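Local coordinates for peptidoglycan glycosyltransferase (PDB 4MNR), which belongs to the penicillin-binding proteins, pairing an N-terminal dimerisation-type domain with a transpeptidase domain of the beta-lactamase-like fold, at residues A23-G28 and T48-E52; K129-V133 and D174-G178; A254-V258 and P282-Q288. The contacts are given in a common frame with arbitrary orientation. Residue numbers count along the deposited sequence, not the author numbering.

Interaction 1: A23-G28 and T48-E52; sequences ARSERG and TYERE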
loop_
_atom_site.group_PDB
_atom_site.type_symbol
_atom_site.label_atom_id
_atom_site.label_comp_id
_atom_site.label_asym_id
_atom_site.label_seq_id
_atom_site.Cartn_x
_atom_site.Cartn_y
_atom_site.Cartn_z
ATOM N N ALA A 23 -20.162 25.844 15.495
ATOM C CA ALA A 23 -20.261 27.130 14.813
ATOM C C ALA A 23 -19.663 28.256 15.654
ATOM O O ALA A 23 -19.180 29.255 15.117
ATOM C CB ALA A 23 -21.715 27.436 14.471
ATOM N N ARG A 24 -19.685 28.077 16.972
ATOM C CA ARG A 24 -19.335 29.148 17.903
ATOM C C ARG A 24 -17.889 29.125 18.409
ATOM O O ARG A 24 -17.353 30.161 18.808
ATOM C CB ARG A 24 -20.280 29.128 19.105
ATOM C CG ARG A 24 -21.755 29.241 18.764
ATOM C CD ARG A 24 -22.507 29.771 19.973
ATOM N NE ARG A 24 -23.938 29.493 19.930
ATOM C CZ ARG A 24 -24.725 29.524 21.002
ATOM N NH1 ARG A 24 -24.210 29.812 22.190
ATOM N NH2 ARG A 24 -26.019 29.259 20.891
ATOM N N SER A 25 -17.265 27.952 18.408
ATOM C CA SER A 25 -15.929 27.803 18.981
ATOM C C SER A 25 -14.889 27.360 17.953
ATOM O O SER A 25 -15.231 26.788 16.918
ATOM C CB SER A 25 -15.966 26.831 20.163
ATOM O OG SER A 25 -16.813 25.731 19.883
ATOM N N GLU A 26 -13.617 27.626 18.247
ATOM C CA GLU A 26 -12.544 27.339 17.299
ATOM C C GLU A 26 -12.239 25.851 17.198
ATOM O O GLU A 26 -11.693 25.252 18.123
ATOM C CB GLU A 26 -11.265 28.097 17.662
ATOM C CG GLU A 26 -10.168 27.955 16.614
ATOM C CD GLU A 26 -8.811 28.425 17.102
ATOM O OE1 GLU A 26 -7.788 27.921 16.587
ATOM O OE2 GLU A 26 -8.768 29.296 17.996
ATOM N N ARG A 27 -12.599 25.257 16.067
ATOM C CA ARG A 27 -12.222 23.881 15.772
ATOM C C ARG A 27 -10.694 23.781 15.715
ATOM O O ARG A 27 -10.028 24.686 15.212
ATOM C CB ARG A 27 -12.844 23.465 14.443
ATOM C CG ARG A 27 -12.668 22.008 14.079
ATOM C CD ARG A 27 -13.456 21.714 12.815
ATOM N NE ARG A 27 -13.296 20.335 12.374
ATOM C CZ ARG A 27 -14.074 19.326 12.757
ATOM N NH1 ARG A 27 -15.073 19.533 13.606
ATOM N NH2 ARG A 27 -13.850 18.104 12.285
ATOM N N GLY A 28 -10.136 22.691 16.237
ATOM C CA GLY A 28 -8.689 22.526 16.273
ATOM C C GLY A 28 -8.030 22.430 14.902
ATOM O O GLY A 28 -8.700 22.180 13.902
ATOM N N THR A 48 -18.071 34.569 14.070
ATOM C CA THR A 48 -18.249 33.158 13.747
ATOM C C THR A 48 -16.915 32.573 13.277
ATOM O O THR A 48 -15.952 33.311 13.057
ATOM C CB THR A 48 -19.356 32.947 12.678
ATOM O OG1 THR A 48 -19.962 31.661 12.854
ATOM C CG2 THR A 48 -18.797 33.054 11.266
ATOM N N TYR A 49 -16.856 31.250 13.146
ATOM C CA TYR A 49 -15.650 30.583 12.662
ATOM C C TYR A 49 -15.885 29.879 11.330
ATOM O O TYR A 49 -16.944 29.296 11.099
ATOM C CB TYR A 49 -15.121 29.582 13.693
ATOM C CG TYR A 49 -14.374 30.217 14.843
ATOM C CD1 TYR A 49 -12.999 30.407 14.783
ATOM C CD2 TYR A 49 -15.043 30.628 15.986
ATOM C CE1 TYR A 49 -12.311 30.986 15.834
ATOM C CE2 TYR A 49 -14.367 31.207 17.041
ATOM C CZ TYR A 49 -13.005 31.387 16.962
ATOM O OH TYR A 49 -12.337 31.969 18.018
ATOM N N GLU A 50 -14.883 29.938 10.457
ATOM C CA GLU A 50 -14.946 29.268 9.167
ATOM C C GLU A 50 -13.695 28.420 8.985
ATOM O O GLU A 50 -12.604 28.807 9.415
ATOM C CB GLU A 50 -15.057 30.291 8.034
ATOM C CG GLU A 50 -16.006 29.888 6.908
ATOM C CD GLU A 50 -17.357 30.582 7.000
ATOM O OE1 GLU A 50 -18.109 30.316 7.963
ATOM O OE2 GLU A 50 -17.664 31.398 6.105
ATOM N N ARG A 51 -13.858 27.264 8.354
ATOM C CA ARG A 51 -12.758 26.327 8.158
ATOM C C ARG A 51 -11.914 26.748 6.956
ATOM O O ARG A 51 -12.449 27.064 5.897
ATOM C CB ARG A 51 -13.319 24.921 7.939
ATOM C CG ARG A 51 -12.364 23.798 8.242
ATOM C CD ARG A 51 -11.951 23.793 9.707
ATOM N NE ARG A 51 -11.237 22.569 10.063
ATOM C CZ ARG A 51 -10.440 22.461 11.121
ATOM N NH1 ARG A 51 -10.252 23.513 11.911
ATOM N NH2 ARG A 51 -9.823 21.310 11.385
ATOM N N GLU A 52 -10.599 26.777 7.131
ATOM C CA GLU A 52 -9.684 27.078 6.038
ATOM C C GLU A 52 -8.786 25.879 5.757
ATOM O O GLU A 52 -8.350 25.201 6.691
ATOM C CB GLU A 52 -8.797 28.270 6.386
ATOM C CG GLU A 52 -9.480 29.612 6.354
ATOM C CD GLU A 52 -8.480 30.754 6.430
ATOM O OE1 GLU A 52 -7.287 30.477 6.689
ATOM O OE2 GLU A 52 -8.887 31.921 6.226
#

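Interaction 2: K129-V133 and D174-G178; sequences KGACV and DRAAG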
loop_
_atom_site.group_PDB
_atom_site.type_symbol
_atom_site.label_atom_id
_atom_site.label_comp_id
_atom_site.label_asym_id
_atom_site.label_seq_id
_atom_site.Cartn_x
_atom_site.Cartn_y
_atom_site.Cartn_z
ATOM N N LYS A 129 -3.884 7.897 -12.349
ATOM C CA LYS A 129 -4.796 7.336 -11.375
ATOM C C LYS A 129 -3.999 6.317 -10.557
ATOM O O LYS A 129 -3.292 5.470 -11.113
ATOM C CB LYS A 129 -5.922 6.635 -12.112
ATOM C CG LYS A 129 -7.186 6.474 -11.334
ATOM C CD LYS A 129 -8.367 6.519 -12.290
ATOM C CE LYS A 129 -8.355 7.822 -13.067
ATOM N NZ LYS A 129 -9.598 8.023 -13.870
ATOM N N GLY A 130 -4.103 6.392 -9.241
ATOM C CA GLY A 130 -3.396 5.430 -8.406
ATOM C C GLY A 130 -3.172 5.923 -6.997
ATOM O O GLY A 130 -3.875 6.819 -6.521
ATOM N N ALA A 131 -2.182 5.351 -6.320
ATOM C CA ALA A 131 -1.957 5.693 -4.929
ATOM C C ALA A 131 -0.559 5.353 -4.496
ATOM O O ALA A 131 0.094 4.486 -5.088
ATOM C CB ALA A 131 -2.955 4.953 -4.039
ATOM N N CYS A 132 -0.111 6.025 -3.438
ATOM C CA CYS A 132 1.225 5.793 -2.905
ATOM C C CYS A 132 1.210 5.911 -1.390
ATOM O O CYS A 132 0.625 6.855 -0.851
ATOM C CB CYS A 132 2.188 6.805 -3.515
ATOM S SG CYS A 132 3.886 6.654 -2.898
ATOM N N VAL A 133 1.831 4.949 -0.702
ATOM C CA VAL A 133 1.960 4.996 0.750
ATOM C C VAL A 133 3.438 4.838 1.109
ATOM O O VAL A 133 4.115 3.978 0.557
ATOM C CB VAL A 133 1.142 3.865 1.426
ATOM C CG1 VAL A 133 1.443 3.804 2.933
ATOM C CG2 VAL A 133 -0.357 4.048 1.171
ATOM N N ASP A 174 -10.703 7.555 -2.085
ATOM C CA ASP A 174 -9.456 7.299 -1.359
ATOM C C ASP A 174 -8.839 6.023 -1.914
ATOM O O ASP A 174 -9.284 4.917 -1.610
ATOM C CB ASP A 174 -9.745 7.145 0.143
ATOM C CG ASP A 174 -8.486 6.897 0.982
ATOM O OD1 ASP A 174 -7.481 6.366 0.468
ATOM O OD2 ASP A 174 -8.508 7.241 2.183
ATOM N N ARG A 175 -7.820 6.166 -2.743
ATOM C CA ARG A 175 -7.209 4.996 -3.352
ATOM C C ARG A 175 -6.107 4.376 -2.518
ATOM O O ARG A 175 -5.741 3.226 -2.744
ATOM C CB ARG A 175 -6.656 5.343 -4.732
ATOM C CG ARG A 175 -7.756 5.529 -5.783
ATOM C CD ARG A 175 -7.153 5.941 -7.129
ATOM N NE ARG A 175 -8.103 5.707 -8.212
ATOM C CZ ARG A 175 -9.097 6.530 -8.533
ATOM N NH1 ARG A 175 -9.266 7.670 -7.880
ATOM N NH2 ARG A 175 -9.922 6.203 -9.517
ATOM N N ALA A 176 -5.546 5.139 -1.587
ATOM C CA ALA A 176 -4.410 4.653 -0.801
ATOM C C ALA A 176 -4.790 3.714 0.332
ATOM O O ALA A 176 -4.056 2.761 0.638
ATOM C CB ALA A 176 -3.589 5.838 -0.258
ATOM N N ALA A 177 -5.904 4.010 0.987
ATOM C CA ALA A 177 -6.369 3.202 2.103
ATOM C C ALA A 177 -7.704 2.552 1.786
ATOM O O ALA A 177 -8.015 1.492 2.317
ATOM C CB ALA A 177 -6.499 4.051 3.349
ATOM N N GLY A 178 -8.488 3.199 0.929
ATOM C CA GLY A 178 -9.909 2.889 0.806
ATOM C C GLY A 178 -10.370 1.993 -0.328
ATOM O O GLY A 178 -11.570 1.748 -0.462
#

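Interaction 3: A254-V258 and P282-Q288; sequences ADKLV and PSAEDLQ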
loop_
_atom_site.group_PDB
_atom_site.type_symbol
_atom_site.label_atom_id
_atom_site.label_comp_id
_atom_site.label_asym_id
_atom_site.label_seq_id
_atom_site.Cartn_x
_atom_site.Cartn_y
_atom_site.Cartn_z
ATOM N N ALA A 254 -3.090 -25.195 -0.876
ATOM C CA ALA A 254 -4.006 -24.124 -0.499
ATOM C C ALA A 254 -3.902 -23.734 0.975
ATOM O O ALA A 254 -3.879 -22.546 1.297
ATOM C CB ALA A 254 -5.445 -24.517 -0.852
ATOM N N ASP A 255 -3.847 -24.728 1.867
ATOM C CA ASP A 255 -3.795 -24.447 3.306
ATOM C C ASP A 255 -2.629 -23.520 3.640
ATOM O O ASP A 255 -2.807 -22.503 4.324
ATOM C CB ASP A 255 -3.675 -25.737 4.121
ATOM C CG ASP A 255 -4.920 -26.605 4.044
ATOM O OD1 ASP A 255 -6.044 -26.062 4.090
ATOM O OD2 ASP A 255 -4.769 -27.841 3.942
ATOM N N LYS A 256 -1.443 -23.854 3.133
ATOM C CA LYS A 256 -0.244 -23.059 3.429
ATOM C C LYS A 256 -0.287 -21.688 2.770
ATOM O O LYS A 256 0.154 -20.704 3.363
ATOM C CB LYS A 256 1.028 -23.779 2.970
ATOM C CG LYS A 256 1.527 -24.880 3.886
ATOM C CD LYS A 256 2.911 -25.347 3.430
ATOM C CE LYS A 256 3.470 -26.438 4.331
ATOM N NZ LYS A 256 2.728 -27.717 4.171
ATOM N N LEU A 257 -0.801 -21.605 1.543
ATOM C CA LEU A 257 -0.797 -20.307 0.876
ATOM C C LEU A 257 -1.761 -19.356 1.583
ATOM O O LEU A 257 -1.437 -18.193 1.814
ATOM C CB LEU A 257 -1.112 -20.417 -0.622
ATOM C CG LEU A 257 -1.137 -19.053 -1.328
ATOM C CD1 LEU A 257 0.237 -18.362 -1.295
ATOM C CD2 LEU A 257 -1.639 -19.181 -2.760
ATOM N N VAL A 258 -2.937 -19.856 1.944
ATOM C CA VAL A 258 -3.913 -19.010 2.612
ATOM C C VAL A 258 -3.409 -18.599 4.002
ATOM O O VAL A 258 -3.519 -17.435 4.391
ATOM C CB VAL A 258 -5.293 -19.666 2.678
ATOM C CG1 VAL A 258 -6.249 -18.796 3.485
ATOM C CG2 VAL A 258 -5.817 -19.874 1.254
ATOM N N PRO A 282 -9.074 -16.060 -0.872
ATOM C CA PRO A 282 -10.096 -17.110 -0.873
ATOM C C PRO A 282 -9.880 -18.071 0.287
ATOM O O PRO A 282 -8.788 -18.108 0.862
ATOM C CB PRO A 282 -9.840 -17.853 -2.189
ATOM C CG PRO A 282 -9.079 -16.905 -3.034
ATOM C CD PRO A 282 -8.256 -16.066 -2.093
ATOM N N SER A 283 -10.905 -18.849 0.616
ATOM C CA SER A 283 -10.760 -19.884 1.626
ATOM C C SER A 283 -9.862 -20.982 1.072
ATOM O O SER A 283 -9.766 -21.163 -0.145
ATOM C CB SER A 283 -12.127 -20.464 2.002
ATOM O OG SER A 283 -12.691 -21.202 0.929
ATOM N N ALA A 284 -9.195 -21.713 1.960
ATOM C CA ALA A 284 -8.397 -22.852 1.529
ATOM C C ALA A 284 -9.292 -23.876 0.841
ATOM O O ALA A 284 -8.873 -24.530 -0.112
ATOM C CB ALA A 284 -7.670 -23.479 2.708
ATOM N N GLU A 285 -10.533 -23.997 1.318
ATOM C CA GLU A 285 -11.503 -24.913 0.725
ATOM C C GLU A 285 -11.775 -24.606 -0.747
ATOM O O GLU A 285 -11.787 -25.511 -1.580
ATOM C CB GLU A 285 -12.815 -24.902 1.514
ATOM C CG GLU A 285 -12.784 -25.710 2.806
ATOM C CD GLU A 285 -14.109 -25.668 3.557
ATOM O OE1 GLU A 285 -15.024 -24.936 3.119
ATOM O OE2 GLU A 285 -14.237 -26.369 4.586
ATOM N N ASP A 286 -11.986 -23.331 -1.068
ATOM C CA ASP A 286 -12.186 -22.929 -2.462
ATOM C C ASP A 286 -10.936 -23.107 -3.329
ATOM O O ASP A 286 -11.031 -23.536 -4.476
ATOM C CB ASP A 286 -12.722 -21.492 -2.560
ATOM C CG ASP A 286 -14.228 -21.410 -2.337
ATOM O OD1 ASP A 286 -14.928 -22.406 -2.621
ATOM O OD2 ASP A 286 -14.717 -20.351 -1.888
ATOM N N LEU A 287 -9.763 -22.774 -2.801
ATOM C CA LEU A 287 -8.545 -22.929 -3.587
ATOM C C LEU A 287 -8.195 -24.383 -3.843
ATOM O O LEU A 287 -7.586 -24.712 -4.864
ATOM C CB LEU A 287 -7.365 -22.239 -2.905
ATOM C CG LEU A 287 -7.339 -20.725 -3.044
ATOM C CD1 LEU A 287 -6.035 -20.147 -2.491
ATOM C CD2 LEU A 287 -7.515 -20.368 -4.507
ATOM N N GLN A 288 -8.538 -25.241 -2.892
ATOM C CA GLN A 288 -8.317 -26.679 -3.038
ATOM C C GLN A 288 -9.048 -27.222 -4.256
ATOM O O GLN A 288 -8.568 -28.137 -4.925
ATOM C CB GLN A 288 -8.765 -27.421 -1.778
ATOM C CG GLN A 288 -7.637 -27.623 -0.789
ATOM C CD GLN A 288 -8.128 -27.942 0.609
ATOM O OE1 GLN A 288 -7.466 -27.622 1.596
ATOM N NE2 GLN A 288 -9.296 -28.574 0.701
#

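Interaction 1: A23-G28 and T48-E52
This is a surface contact in which the irregular N-terminal segment A23-G28 lies against T48-E52, which carries strand 49-52, outermost at one end of a mixed sheet. Y49 supplies the largest share, about half, of this side of the interface, with R51 next. Its CA-to-CB bond points toward the loop, which bends around the ring: S25 C and E26 N lie over one face, with S25 C 3.8 Å from Y49 CD2, while R24 O meets the edge, 3.6 Å from Y49 CE2. E26 CB makes an off-centre CH-pi contact, 4.0 Å from the centroid of the Y49 ring. Just before the strand, T48 OG1 gives a weak hydrogen bond to A23 O (3.4 Å). Strand 49-52 pairs antiparallel with strand 37-43, through which it joins strand 30-31, so the contact folds the lead-in of the first strand across the third. At the far end R51 NH1 and NH2 both donate to G28 O, each at 2.9 Å. R27 CD covers a face of this guanidinium, 3.5 Å from R51 CZ. Two positive charges thus meet, R27 NE 3.7 Å from R51 NH2; E76 forms salt bridges with both arginines, and N80 is hydrogen-bonded to R27.

Interaction 2: K129-V133 and D174-G178
K129 runs its aliphatic chain alongside R175: K129 CD is 3.2 Å from R175 NH2, and K129 CG lies over a face of the guanidinium. The R175 head has partners elsewhere, a salt bridge to E432 and a hydrogen bond to S170. At G130 the backbone itself is the surface, with G130 O 3.4 Å from R175 CD; its phi/psi of 158/-158° would jam a CB against the preceding carbonyl. A131 and A176 are the nearest CA pair, 4.9 Å apart. The A131 methyl points toward the loop, with A131 CB 3.5 Å from R175 O and 3.9 Å from A176 CB. C132 has its CA-to-CB bond directed away, and its side chain touches A121 and L125 of helix 115-125. V133 faces the loop again, V133 CG2 packing 4.0 Å from A176 CB. An Asx motif shapes the loop, A177 N donating to D174 OD1 (2.9 Å). No hydrogen bond joins the segments; the loop packs through A131 and V133 on one sheet face. Strand 130-135 runs between strands 142-148 and 425-431 in the antiparallel sheet of the transpeptidase domain; A176 N is hydrogen-bonded to S147 OG of strand 142-148, and V321 of helix 321-332 touches A131 and V133.

Interaction 3: A254-V258 and P282-Q288
Two helical segments of the transpeptidase domain meet through A254 and A284, flanked by V258 and L287, with axes 8.8 Å apart at closest approach and 133° between N-to-C directions. A254 fits its methyl against the other helix, with A254 CB 3.5 Å from A284 O and 3.6 Å from L287 CB. One turn on, V258 takes the t rotamer, and its CG2 reaches P282 O (3.5 Å) and L287 CD1 (3.8 Å), spanning the start of helix 284-289. L287, in an mt conformation, directs its CA-to-CB bond toward this pair. D255 (m) starts sideways, yet its carboxylate swings back at the rim, where D255 OD1 lies 3.4 Å from A284 CB. S283, with chi1 in the p well, turns away to serve as N-cap: D286 N donates to S283 OG (3.0 Å). S313 OG is hydrogen-bonded to S283 N and to D286 OD2. Beyond the contact, helix 291-298 packs against both segments, with L294 touching L257 and L287, so that the long helix 242-263 and the short helix 284-289 share a third helical neighbour.

The three contacts follow one another along the chain without overlap. Interaction 1 belongs to the N-terminal region, on an edge strand of the six-stranded mixed sheet, whereas interactions 2 and 3 both lie within the transpeptidase domain. Interaction 2 is deep in the protein, its centre about 7 Å from that of the chain, on the five-stranded antiparallel sheet; interaction 3 is a helix pairing on the opposite side of the chain's centre from interaction 1. Centres of interactions 1 and 3 are about 52 Å apart, with that of interaction 2 about 30 Å and 28 Å from them. None touch: they are spread along the molecule as separate packing contacts.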